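Local coordinates for Zn-dependent hydrolase, glyoxylase (Echinicola vietnamensis, PDB 6T5K), which is a zinc-dependent class B metallo-beta-lactamase that probably inactivates beta-lactam antibiotics by hydrolysing them to substituted beta-amino acids, at residues F19-V24 against G224-K229; F70-P73 against E78-E81; E81-L86 against E110-R115; L128-Q131 against P135-Q138; H157-G162 against V206-T211. All coordinates share one frame; numbering follows the deposited sequence.

How the interactions relate
From the N terminus, residues 19-24 lead into the first, outermost strand of the larger sheet and meet 224-229 near the C terminus. Interaction 1 therefore closes a loop of almost the whole chain, and the other four contacts nest inside it. Within that loop, interaction 2 packs residues 70-73, at the end of a strand, on the start of helix 76-88, and interaction 3 then joins the same helix to helix 109-114; the two touch and share Glu81. Interaction 4, next in series, folds helix 123-131 onto the loop before strand 139-141 and adjoins interaction 3 around His113. Interaction 5 pins the loop leading to His163 against helix 201-212.

Interaction 1: residues F19-V24 against G224-K229; sequences FTEKEV and GNWGDK
Glu21 and Trp226 alone bring residues 19-24 and 224-229 together, through a hydrogen bond between carboxylate and indole at the surface of the alpha-beta/beta-alpha sandwich typical of metallo-beta-lactamases. The first segment leads into the outermost strand of the larger sheet; the second connects strand 218-221 of the smaller sheet to helix 230-239. Gly224 follows the zinc ligand His223 directly, and its O accepts a bond from Asn57. Two residues on, Trp226 carries the contact. Its CG sits between the backbone N and the carbonyl carbon (chi1 46°), which sends the indole across to Glu21, while Leu218, Ile220, Val35 and Val41 pack against its side chain. NE1 donates to Glu21 OE2 over 2.8 Å. The oxygen lies almost exactly in the indole plane, but the donor approaches on the syn side of the carboxylate and 33° out of the carboxylate plane, so the two flat groups are twisted against each other rather than coplanar. Glu21 is extended beyond CG, which carries its carboxylate to the nitrogen-bearing edge of the ring, and OE1 comes to rest 3.7 Å from Trp226 CZ2. Only 81 Å² is buried between the segments, so this is a directed polar link more than a packing interface. Gly227 then ties the loop to strand 218-221 by backbone bonding with Val219. Just before the turn into the final helix, the side chain of Asp228 caps a backbone N, and its OD1 is hydrogen-bonded to Thr230 OG1.

Interaction 2: residues F70-P73 against E78-E81; sequences FDTP and ETSE
The pyrrolidine ring of Pro73 receives Thr79 OG1 over one face, 3.4 Å from Pro73 CD, while in one of the two deposited conformers of Glu78 the carboxylate OE2 lies near the ring plane, 3.5 Å from Pro73 CB. This is the strand-to-helix corner of a beta-alpha-beta crossover: strand 66-70 ends, the chain turns through 71-75, and helix 76-88 carries it on to the parallel neighbouring strand 92-98. Glu78 also packs through its aliphatic part, CB lying 3.4 Å from Pro73 CB, and His42 and Ser44 of strand 39-48 are further neighbours of the proline. No hydrogen bond joins the two segments. Thr79 OG1 is turned beside its own backbone N (chi1 -54°), where it can bond to Thr75 O, one turn back in the chain; its approach to Pro73 O is too poorly angled to count. The same hydroxyl rests 3.6 Å from Thr72 CB. Thr72 in turn lies near the metal centre, its side chain about 7 Å from that of the zinc ligand Asp104. Besides a weak bond with Cys105 O, its hydroxyl accepts from Gly108 N, and OG1 donates to Pro73 O over 2.8 Å, with the donor tilted from the carbonyl plane.

Interaction 3: residues E81-L86 against E110-R115; sequences ELLSFL and EAFHAR. With EDO (1,2-ethanediol), chain D; EDO (1,2-ethanediol), chain F.
The backbones of 81-86 and 110-115 come nearest at Leu83 and Phe112, whose CA atoms are 7.9 Å apart, so side chains fill the space between the two helices. Leu83 does nearly all the work from its side, pointing directly at the other helix. With CG beside the backbone N and anti to the carbonyl carbon (chi1 -76°), it brings both methyls to one face of the Phe112 ring. CD1 sits over the ring centre, 3.9 Å from the centroid and only 7° off the ring normal, a CH-pi contact. CD2 lies toward the rim, 3.7 Å from Phe112 CE2. CD1 is also 3.9 Å from Ala111 CB. Both helices pack on the larger sheet of the alpha-beta/beta-alpha sandwich, Leu82, Leu86 and Phe112 all touching Val69 of strand 66-70. Arg115 runs past the leucine in the opposite direction, one face of its guanidinium against Leu83 CB. That plane is held by a bond from Arg115 NH1 to Ala111 O (2.9 Å, 155°), with the acceptor lying in the guanidinium plane. The carbonyl belongs to the last turn of the helix, where Arg115 N bonds only weakly to Phe112 O. Arg115 NE adds a salt bridge to Glu87, further along helix 76-88. On the far side of 110-115, an ethanediol, probably from the crystallisation liquor, accepts a bond from His113 ND1 at its O2 (2.9 Å) and donates from the same oxygen to Glu110 OE1.

Interaction 4: residues L128-Q131 against P135-Q138; sequences LASQ and PQPQ. With EDO (1,2-ethanediol), chain F.
Ala129 and Gln136 mark the closest approach of the two backbones, 5.5 Å between CA atoms, as the chain leaves helix 123-131 and doubles back along it. The methyl of Ala129 points straight at the returning loop and fits between Pro135 O, 3.6 Å from its CB, and the ring of Pro137, whose CD is 4.0 Å from that CB. Pro135 O is buried by this packing and has no polar partner in the model. Further out, Gln136 has CG beside its backbone N (chi1 -76°) and an extended chain beyond, which lays its amide alongside Ser130 instead of sending it away from the helix. Gln136 CD lies 3.6 Å from Ser130 CB. The serine hydroxyl stands anti to its own N (chi1 176°), pointing across rather than at the amide; Ser130 OG and Gln136 NE2 stay 3.6 Å apart and no hydrogen bond crosses between the segments. The backbone NH of Gln136 instead donates to O1 of an ethanediol, probably from the crystallisation liquor, in an almost straight bond (3.0 Å from N). Both prolines also pack on Leu106 of helix 103-106, which carries the zinc ligand Asp104, and on Leu109 of helix 109-114. Joining strand 119-122 through helix 123-131 to the parallel edge strand 139-141, the whole unit is a beta-alpha-beta crossover at the border of the larger sheet.

Interaction 5: residues H157-G162 against V206-T211; sequences HYFGEG and VNKIST. With EDO (1,2-ethanediol), chain B.
Phe159 is clamped between Ile209 of helix 201-212 and its own neighbour His157, just where the loop after strand 152-157 sets out towards the zinc ligand His163; helix and loop belong to the C-terminal half of the metallo-beta-lactamase sandwich. This is the tight part. Ile209 CG1 lies over one face of the phenyl ring, 3.9 Å from its centroid, and makes its closest approach, 3.5 Å, at Phe159 CD2. On the opposite face His157 CD2 sits over the ring centre, 3.3 Å above the plane. Ile169 of strand 169-172 packs against both Phe159 and Ile209, and Leu232 of the last helix backs the isoleucine. Towards solvent the contact thins. Lys208, exposed, brushes the ring obliquely with CB, 3.9 Å from Phe159 CD1, then bends at its third torsion (chi3 60°) so that its ammonium folds back over the loop. Further along the loop, the carboxylate of Glu161 finds its partners outside 206-211: OE1 bonds to Asn198 and accepts from an ethanediol, probably a crystallisation additive. Between these two regimes lies the single polar link across the segments: Lys208 NZ donates to Phe159 O over 2.9 Å, arriving at a C=O···N angle of 116° and from above the carbonyl plane, 48° out of it, not along a lone pair.

Interaction 1: residues F19-V24 against G224-K229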
# COMPACT_ATOMS: atom_id res chain seq x y z
N PHE A 19 -2.69 13.70 -14.92
CA PHE A 19 -3.16 14.41 -13.73
C PHE A 19 -2.02 15.25 -13.18
O PHE A 19 -0.87 14.79 -13.13
CB PHE A 19 -3.62 13.41 -12.67
CG PHE A 19 -4.09 14.05 -11.40
CD1 PHE A 19 -5.38 14.52 -11.28
CD2 PHE A 19 -3.24 14.17 -10.31
CE1 PHE A 19 -5.82 15.09 -10.11
CE2 PHE A 19 -3.68 14.75 -9.16
CZ PHE A 19 -4.96 15.22 -9.05
N THR A 20 -2.33 16.48 -12.79
CA THR A 20 -1.28 17.33 -12.22
C THR A 20 -1.13 16.97 -10.75
O THR A 20 -1.94 17.35 -9.91
CB THR A 20 -1.59 18.81 -12.40
OG1 THR A 20 -1.76 19.08 -13.80
CG2 THR A 20 -0.44 19.63 -11.87
N GLU A 21 -0.08 16.22 -10.44
CA GLU A 21 0.20 15.84 -9.07
C GLU A 21 0.41 17.07 -8.19
O GLU A 21 0.97 18.08 -8.63
CB GLU A 21 1.45 14.98 -9.02
CG GLU A 21 1.33 13.75 -9.86
CD GLU A 21 2.42 12.76 -9.59
OE1 GLU A 21 3.35 13.11 -8.82
OE2 GLU A 21 2.35 11.65 -10.16
N LYS A 22 -0.04 16.98 -6.95
CA LYS A 22 0.01 18.12 -6.04
C LYS A 22 0.37 17.61 -4.65
O LYS A 22 -0.26 16.68 -4.14
CB LYS A 22 -1.34 18.83 -6.03
CG LYS A 22 -1.46 19.95 -5.02
N GLU A 23 1.39 18.22 -4.05
CA GLU A 23 1.70 17.93 -2.67
C GLU A 23 0.64 18.57 -1.79
O GLU A 23 0.37 19.77 -1.90
CB GLU A 23 3.07 18.50 -2.34
CG GLU A 23 3.59 18.12 -0.98
CD GLU A 23 5.00 18.63 -0.76
OE1 GLU A 23 5.16 19.65 -0.07
OE2 GLU A 23 5.94 18.00 -1.30
N VAL A 24 0.04 17.77 -0.90
CA VAL A 24 -1.00 18.26 0.00
C VAL A 24 -0.56 18.26 1.46
O VAL A 24 -1.24 18.88 2.30
CB VAL A 24 -2.31 17.46 -0.17
CG1 VAL A 24 -2.86 17.66 -1.58
CG2 VAL A 24 -2.09 15.97 0.11
N GLY A 224 9.90 3.89 -3.73
CA GLY A 224 10.33 4.55 -4.96
C GLY A 224 9.21 5.25 -5.69
O GLY A 224 8.09 5.38 -5.20
N ASN A 225 9.54 5.67 -6.91
CA ASN A 225 8.62 6.46 -7.71
C ASN A 225 7.47 5.61 -8.25
O ASN A 225 7.66 4.48 -8.71
CB ASN A 225 9.36 7.11 -8.88
CG ASN A 225 10.30 8.22 -8.43
OD1 ASN A 225 10.05 8.90 -7.45
ND2 ASN A 225 11.40 8.38 -9.15
N TRP A 226 6.26 6.18 -8.22
CA TRP A 226 5.15 5.57 -8.92
C TRP A 226 5.24 5.90 -10.41
O TRP A 226 5.96 6.80 -10.85
CB TRP A 226 3.85 6.07 -8.30
CG TRP A 226 3.81 7.55 -8.09
CD1 TRP A 226 3.31 8.48 -8.94
CD2 TRP A 226 4.25 8.27 -6.92
NE1 TRP A 226 3.42 9.72 -8.40
CE2 TRP A 226 4.02 9.63 -7.17
CE3 TRP A 226 4.85 7.89 -5.72
CZ2 TRP A 226 4.32 10.60 -6.23
CZ3 TRP A 226 5.18 8.86 -4.82
CH2 TRP A 226 4.90 10.19 -5.07
N GLY A 227 4.45 5.19 -11.17
CA GLY A 227 4.48 5.30 -12.61
C GLY A 227 3.23 4.67 -13.17
O GLY A 227 2.17 4.68 -12.55
N ASP A 228 3.33 4.14 -14.40
CA ASP A 228 2.22 3.52 -15.10
C ASP A 228 2.40 2.01 -15.16
O ASP A 228 3.14 1.43 -14.35
CB ASP A 228 2.06 4.22 -16.46
CG ASP A 228 3.31 4.19 -17.29
OD1 ASP A 228 3.80 3.06 -17.53
OD2 ASP A 228 3.83 5.29 -17.66
N LYS A 229 1.68 1.35 -16.10
CA LYS A 229 1.75 -0.10 -16.21
C LYS A 229 3.18 -0.60 -16.39
O LYS A 229 3.45 -1.76 -16.10
CB LYS A 229 0.93 -0.59 -17.42
CG LYS A 229 -0.52 -0.84 -17.16
CD LYS A 229 -1.22 -1.33 -18.43
CE LYS A 229 -1.62 -0.22 -19.36
NZ LYS A 229 -0.57 0.34 -20.23

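Interaction 2: residues F70-P73 against E78-E81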
# COMPACT_ATOMS: atom_id res chain seq x y z
N PHE A 70 -4.07 2.46 2.71
CA PHE A 70 -3.30 1.25 2.44
C PHE A 70 -1.90 1.47 2.98
O PHE A 70 -1.20 2.38 2.52
CB PHE A 70 -3.22 0.96 0.94
CG PHE A 70 -4.50 0.39 0.39
CD1 PHE A 70 -5.58 1.21 0.15
CD2 PHE A 70 -4.64 -0.98 0.16
CE1 PHE A 70 -6.75 0.69 -0.32
CE2 PHE A 70 -5.81 -1.48 -0.28
CZ PHE A 70 -6.86 -0.64 -0.56
N ASP A 71 -1.53 0.63 3.95
CA ASP A 71 -0.28 0.64 4.69
C ASP A 71 -0.19 1.80 5.66
O ASP A 71 -0.65 2.92 5.39
CB ASP A 71 0.95 0.64 3.78
CG ASP A 71 1.22 -0.71 3.14
OD1 ASP A 71 0.41 -1.65 3.31
OD2 ASP A 71 2.25 -0.82 2.44
N THR A 72 0.37 1.52 6.80
CA THR A 72 0.77 2.58 7.70
C THR A 72 2.22 2.96 7.41
O THR A 72 2.99 2.14 6.89
CB THR A 72 0.68 2.13 9.16
OG1 THR A 72 1.67 1.12 9.44
CG2 THR A 72 -0.68 1.57 9.48
N PRO A 73 2.61 4.19 7.73
CA PRO A 73 4.03 4.46 7.94
C PRO A 73 4.63 3.47 8.93
O PRO A 73 3.90 2.81 9.68
CB PRO A 73 4.05 5.89 8.47
CG PRO A 73 2.76 6.51 7.92
CD PRO A 73 1.77 5.37 7.97
N GLU A 78 4.67 8.59 12.86
CA GLU A 78 4.34 8.99 11.51
C GLU A 78 2.90 8.64 11.15
O GLU A 78 2.26 9.39 10.40
CB GLU A 78 5.29 8.31 10.53
CG GLU A 78 6.78 8.59 10.75
CD GLU A 78 7.70 7.51 10.15
OE1 GLU A 78 8.91 7.77 10.05
OE2 GLU A 78 7.21 6.42 9.76
N THR A 79 2.37 7.56 11.73
CA THR A 79 0.99 7.20 11.46
C THR A 79 0.05 8.21 12.11
O THR A 79 -0.96 8.61 11.53
CB THR A 79 0.71 5.76 11.92
OG1 THR A 79 1.68 4.89 11.30
CG2 THR A 79 -0.65 5.30 11.52
N SER A 80 0.36 8.64 13.34
CA SER A 80 -0.42 9.70 13.97
C SER A 80 -0.40 10.99 13.15
O SER A 80 -1.42 11.68 13.04
CB SER A 80 0.09 9.94 15.39
OG SER A 80 -0.06 8.74 16.13
N GLU A 81 0.74 11.31 12.54
CA GLU A 81 0.81 12.49 11.67
C GLU A 81 -0.12 12.34 10.48
O GLU A 81 -0.83 13.29 10.09
CB GLU A 81 2.25 12.68 11.20
CG GLU A 81 2.67 14.09 11.04
CD GLU A 81 4.12 14.22 10.63
OE1 GLU A 81 4.37 15.05 9.75
OE2 GLU A 81 5.00 13.53 11.20

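Interaction 3: residues E81-L86 against E110-R115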
# COMPACT_ATOMS: atom_id res chain seq x y z
N GLU A 81 0.74 11.31 12.54
CA GLU A 81 0.81 12.49 11.67
C GLU A 81 -0.12 12.34 10.48
O GLU A 81 -0.83 13.29 10.09
CB GLU A 81 2.25 12.68 11.20
CG GLU A 81 2.67 14.09 11.04
CD GLU A 81 4.12 14.22 10.63
OE1 GLU A 81 4.37 15.05 9.75
OE2 GLU A 81 5.00 13.53 11.20
N LEU A 82 -0.12 11.16 9.86
CA LEU A 82 -1.05 10.90 8.77
C LEU A 82 -2.49 11.10 9.22
O LEU A 82 -3.29 11.74 8.54
CB LEU A 82 -0.80 9.48 8.26
CG LEU A 82 -1.71 8.92 7.17
CD1 LEU A 82 -1.72 9.79 5.92
CD2 LEU A 82 -1.27 7.50 6.82
N LEU A 83 -2.86 10.50 10.36
CA LEU A 83 -4.24 10.56 10.80
C LEU A 83 -4.62 11.98 11.19
O LEU A 83 -5.76 12.39 10.97
CB LEU A 83 -4.45 9.57 11.95
CG LEU A 83 -4.52 8.13 11.43
CD1 LEU A 83 -4.26 7.12 12.50
CD2 LEU A 83 -5.87 7.92 10.84
N SER A 84 -3.68 12.74 11.76
CA SER A 84 -3.95 14.14 12.07
C SER A 84 -4.29 14.92 10.81
O SER A 84 -5.20 15.75 10.82
CB SER A 84 -2.73 14.75 12.76
OG SER A 84 -2.98 16.09 13.16
N PHE A 85 -3.58 14.66 9.71
CA PHE A 85 -3.90 15.35 8.47
C PHE A 85 -5.30 14.99 7.99
O PHE A 85 -6.08 15.86 7.60
CB PHE A 85 -2.88 14.98 7.41
CG PHE A 85 -3.24 15.49 6.06
CD1 PHE A 85 -3.24 16.86 5.81
CD2 PHE A 85 -3.61 14.63 5.06
CE1 PHE A 85 -3.57 17.34 4.55
CE2 PHE A 85 -3.95 15.12 3.79
CZ PHE A 85 -3.91 16.47 3.55
N LEU A 86 -5.62 13.70 7.99
CA LEU A 86 -6.95 13.28 7.55
C LEU A 86 -8.03 13.92 8.41
O LEU A 86 -9.08 14.32 7.90
CB LEU A 86 -7.07 11.76 7.58
CG LEU A 86 -6.07 11.09 6.64
CD1 LEU A 86 -6.11 9.58 6.76
CD2 LEU A 86 -6.35 11.50 5.19
N GLU A 110 -1.74 0.57 15.71
CA GLU A 110 -2.40 0.94 16.96
C GLU A 110 -2.98 2.35 16.89
O GLU A 110 -3.99 2.64 17.55
CB GLU A 110 -1.47 0.78 18.16
CG GLU A 110 -1.94 1.49 19.42
CD GLU A 110 -3.29 0.98 19.98
OE1 GLU A 110 -3.77 -0.11 19.60
OE2 GLU A 110 -3.86 1.69 20.84
N ALA A 111 -2.37 3.24 16.10
CA ALA A 111 -2.93 4.57 15.94
C ALA A 111 -4.31 4.51 15.29
O ALA A 111 -5.18 5.33 15.59
CB ALA A 111 -1.98 5.45 15.12
N PHE A 112 -4.52 3.58 14.37
CA PHE A 112 -5.84 3.40 13.79
C PHE A 112 -6.78 2.76 14.80
O PHE A 112 -7.92 3.22 14.97
CB PHE A 112 -5.74 2.55 12.53
CG PHE A 112 -5.22 3.29 11.35
CD1 PHE A 112 -3.86 3.41 11.12
CD2 PHE A 112 -6.09 3.87 10.45
CE1 PHE A 112 -3.38 4.10 10.02
CE2 PHE A 112 -5.61 4.56 9.36
CZ PHE A 112 -4.25 4.67 9.15
N HIS A 113 -6.31 1.73 15.49
CA HIS A 113 -7.16 1.02 16.42
C HIS A 113 -7.60 1.94 17.55
O HIS A 113 -8.76 1.91 17.95
CB HIS A 113 -6.40 -0.17 16.96
CG HIS A 113 -6.07 -1.20 15.93
ND1 HIS A 113 -5.14 -2.19 16.14
CD2 HIS A 113 -6.56 -1.40 14.67
CE1 HIS A 113 -5.05 -2.95 15.05
NE2 HIS A 113 -5.89 -2.48 14.14
N ALA A 114 -6.71 2.79 18.03
CA ALA A 114 -7.06 3.73 19.09
C ALA A 114 -8.26 4.59 18.71
O ALA A 114 -9.04 5.02 19.58
CB ALA A 114 -5.86 4.62 19.37
N ARG A 115 -8.41 4.88 17.42
CA ARG A 115 -9.49 5.69 16.89
C ARG A 115 -10.69 4.86 16.45
O ARG A 115 -11.63 5.41 15.85
CB ARG A 115 -8.98 6.51 15.72
CG ARG A 115 -7.98 7.59 16.12
CD ARG A 115 -7.18 8.10 14.92
NE ARG A 115 -6.42 9.29 15.26
CZ ARG A 115 -5.23 9.28 15.86
NH1 ARG A 115 -4.65 8.12 16.15
NH2 ARG A 115 -4.64 10.43 16.17
C1 EDO D . -9.36 1.28 20.71
O1 EDO D . -9.98 2.43 21.30
C2 EDO D . -8.23 0.78 21.60
O2 EDO D . -7.20 0.15 20.82
C1 EDO F . -1.46 -4.15 18.25
O1 EDO F . -1.88 -5.48 17.82
C2 EDO F . -2.22 -2.96 17.62
O2 EDO F . -3.31 -2.36 18.40

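Interaction 4: residues L128-Q131 against P135-Q138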
# COMPACT_ATOMS: atom_id res chain seq x y z
N LEU A 128 0.92 -14.20 10.50
CA LEU A 128 2.33 -13.83 10.39
C LEU A 128 2.66 -12.66 11.30
O LEU A 128 3.72 -12.64 11.94
CB LEU A 128 2.66 -13.50 8.93
CG LEU A 128 2.71 -14.73 8.05
CD1 LEU A 128 2.65 -14.34 6.61
CD2 LEU A 128 4.00 -15.55 8.30
N ALA A 129 1.78 -11.67 11.39
CA ALA A 129 2.02 -10.54 12.29
C ALA A 129 2.13 -11.04 13.72
O ALA A 129 3.05 -10.65 14.46
CB ALA A 129 0.89 -9.53 12.16
N SER A 130 1.21 -11.90 14.12
CA SER A 130 1.24 -12.42 15.47
C SER A 130 2.53 -13.19 15.74
O SER A 130 3.16 -13.02 16.78
CB SER A 130 0.03 -13.32 15.68
OG SER A 130 0.09 -13.90 16.97
N GLN A 131 2.94 -14.03 14.80
CA GLN A 131 4.14 -14.81 15.05
C GLN A 131 5.38 -13.94 15.15
O GLN A 131 6.37 -14.35 15.77
CB GLN A 131 4.40 -15.83 13.95
CG GLN A 131 3.38 -16.87 13.73
CD GLN A 131 3.64 -17.54 12.39
OE1 GLN A 131 4.77 -17.86 12.07
NE2 GLN A 131 2.56 -17.80 11.62
N PRO A 135 2.26 -5.44 15.35
CA PRO A 135 0.84 -5.05 15.45
C PRO A 135 -0.03 -5.89 14.53
O PRO A 135 0.33 -6.18 13.39
CB PRO A 135 0.85 -3.58 15.04
CG PRO A 135 2.29 -3.15 15.37
CD PRO A 135 3.11 -4.32 14.96
N GLN A 136 -1.17 -6.32 15.05
CA GLN A 136 -1.98 -7.30 14.33
C GLN A 136 -3.18 -6.66 13.66
O GLN A 136 -4.01 -6.03 14.35
CB GLN A 136 -2.44 -8.38 15.29
CG GLN A 136 -1.36 -9.39 15.67
CD GLN A 136 -1.90 -10.41 16.65
OE1 GLN A 136 -2.97 -10.99 16.44
NE2 GLN A 136 -1.17 -10.62 17.74
N PRO A 137 -3.37 -6.83 12.36
CA PRO A 137 -4.64 -6.44 11.75
C PRO A 137 -5.79 -7.19 12.40
O PRO A 137 -5.66 -8.33 12.83
CB PRO A 137 -4.46 -6.83 10.27
CG PRO A 137 -2.97 -6.91 10.08
CD PRO A 137 -2.47 -7.47 11.39
N GLN A 138 -6.95 -6.54 12.43
CA GLN A 138 -8.09 -7.08 13.15
C GLN A 138 -8.91 -8.05 12.32
O GLN A 138 -9.45 -9.01 12.88
CB GLN A 138 -9.00 -5.96 13.61
CG GLN A 138 -8.35 -5.08 14.63
CD GLN A 138 -9.12 -3.80 14.83
OE1 GLN A 138 -9.84 -3.33 13.93
NE2 GLN A 138 -9.01 -3.23 16.03
C1 EDO F . -1.46 -4.15 18.25
O1 EDO F . -1.88 -5.48 17.82
C2 EDO F . -2.22 -2.96 17.62
O2 EDO F . -3.31 -2.36 18.40

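Interaction 5: residues H157-G162 against V206-T211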
# COMPACT_ATOMS: atom_id res chain seq x y z
N HIS A 157 -6.91 -7.52 -3.02
CA HIS A 157 -6.93 -8.79 -3.73
C HIS A 157 -5.62 -9.52 -3.57
O HIS A 157 -4.56 -8.90 -3.71
CB HIS A 157 -7.23 -8.54 -5.20
CG HIS A 157 -7.70 -9.74 -5.97
ND1 HIS A 157 -8.93 -9.78 -6.58
CD2 HIS A 157 -7.09 -10.91 -6.27
CE1 HIS A 157 -9.06 -10.93 -7.22
NE2 HIS A 157 -7.97 -11.64 -7.04
N TYR A 158 -5.70 -10.81 -3.27
CA TYR A 158 -4.55 -11.70 -3.23
C TYR A 158 -4.40 -12.41 -4.57
O TYR A 158 -5.31 -13.11 -5.03
CB TYR A 158 -4.72 -12.73 -2.11
CG TYR A 158 -3.54 -13.63 -1.94
CD1 TYR A 158 -2.32 -13.13 -1.45
CD2 TYR A 158 -3.63 -14.98 -2.26
CE1 TYR A 158 -1.23 -13.95 -1.30
CE2 TYR A 158 -2.54 -15.82 -2.10
CZ TYR A 158 -1.35 -15.30 -1.61
OH TYR A 158 -0.29 -16.12 -1.46
N PHE A 159 -3.23 -12.26 -5.17
CA PHE A 159 -2.90 -12.91 -6.43
C PHE A 159 -1.78 -13.92 -6.31
O PHE A 159 -1.40 -14.51 -7.33
CB PHE A 159 -2.47 -11.85 -7.44
CG PHE A 159 -3.61 -11.06 -8.02
CD1 PHE A 159 -4.37 -11.57 -9.05
CD2 PHE A 159 -3.92 -9.80 -7.52
CE1 PHE A 159 -5.39 -10.84 -9.60
CE2 PHE A 159 -4.94 -9.05 -8.10
CZ PHE A 159 -5.69 -9.58 -9.11
N GLY A 160 -1.25 -14.15 -5.11
CA GLY A 160 -0.18 -15.09 -4.90
C GLY A 160 1.04 -14.47 -4.26
O GLY A 160 1.07 -13.28 -3.93
N GLU A 161 2.03 -15.31 -4.05
CA GLU A 161 3.22 -14.92 -3.30
C GLU A 161 4.20 -14.09 -4.16
O GLU A 161 4.21 -14.15 -5.39
CB GLU A 161 3.92 -16.17 -2.77
CG GLU A 161 3.01 -17.08 -1.97
CD GLU A 161 3.76 -18.07 -1.08
OE1 GLU A 161 5.03 -18.07 -1.09
OE2 GLU A 161 3.08 -18.83 -0.35
N GLY A 162 5.05 -13.32 -3.48
CA GLY A 162 6.08 -12.57 -4.16
C GLY A 162 7.07 -12.01 -3.17
O GLY A 162 7.93 -12.71 -2.65
N VAL A 206 2.74 -11.46 -10.47
CA VAL A 206 2.66 -10.16 -11.13
C VAL A 206 1.98 -10.27 -12.49
O VAL A 206 1.24 -9.37 -12.90
CB VAL A 206 4.02 -9.46 -11.17
CG1 VAL A 206 3.93 -8.16 -11.97
CG2 VAL A 206 4.44 -9.18 -9.73
N ASN A 207 2.23 -11.34 -13.24
CA ASN A 207 1.55 -11.46 -14.51
C ASN A 207 0.04 -11.60 -14.30
O ASN A 207 -0.75 -11.10 -15.13
CB ASN A 207 2.07 -12.64 -15.32
CG ASN A 207 1.58 -12.61 -16.76
OD1 ASN A 207 0.57 -13.21 -17.10
ND2 ASN A 207 2.24 -11.82 -17.59
N LYS A 208 -0.38 -12.26 -13.21
CA LYS A 208 -1.82 -12.36 -12.96
C LYS A 208 -2.40 -10.96 -12.76
O LYS A 208 -3.50 -10.65 -13.23
CB LYS A 208 -2.17 -13.22 -11.76
CG LYS A 208 -1.86 -14.66 -12.00
CD LYS A 208 -1.97 -15.46 -10.75
CE LYS A 208 -3.34 -15.37 -10.22
NZ LYS A 208 -3.44 -15.89 -8.80
N ILE A 209 -1.64 -10.09 -12.08
CA ILE A 209 -2.07 -8.70 -11.83
C ILE A 209 -2.17 -7.93 -13.14
O ILE A 209 -3.17 -7.26 -13.41
CB ILE A 209 -1.10 -8.00 -10.86
CG1 ILE A 209 -1.20 -8.68 -9.47
CG2 ILE A 209 -1.42 -6.51 -10.71
CD1 ILE A 209 -0.11 -8.31 -8.52
N SER A 210 -1.13 -8.01 -13.97
CA SER A 210 -1.18 -7.32 -15.25
C SER A 210 -2.36 -7.80 -16.08
O SER A 210 -3.09 -7.00 -16.68
CB SER A 210 0.12 -7.60 -16.00
OG SER A 210 1.23 -7.13 -15.24
N THR A 211 -2.57 -9.12 -16.11
CA THR A 211 -3.67 -9.68 -16.89
C THR A 211 -5.04 -9.26 -16.34
O THR A 211 -6.01 -9.14 -17.10
CB THR A 211 -3.53 -11.20 -16.89
OG1 THR A 211 -2.27 -11.56 -17.46
CG2 THR A 211 -4.59 -11.87 -17.68
C1 EDO B . 7.71 -17.10 0.97
O1 EDO B . 7.38 -18.33 0.33
C2 EDO B . 8.84 -17.30 1.95
O2 EDO B . 8.50 -18.40 2.79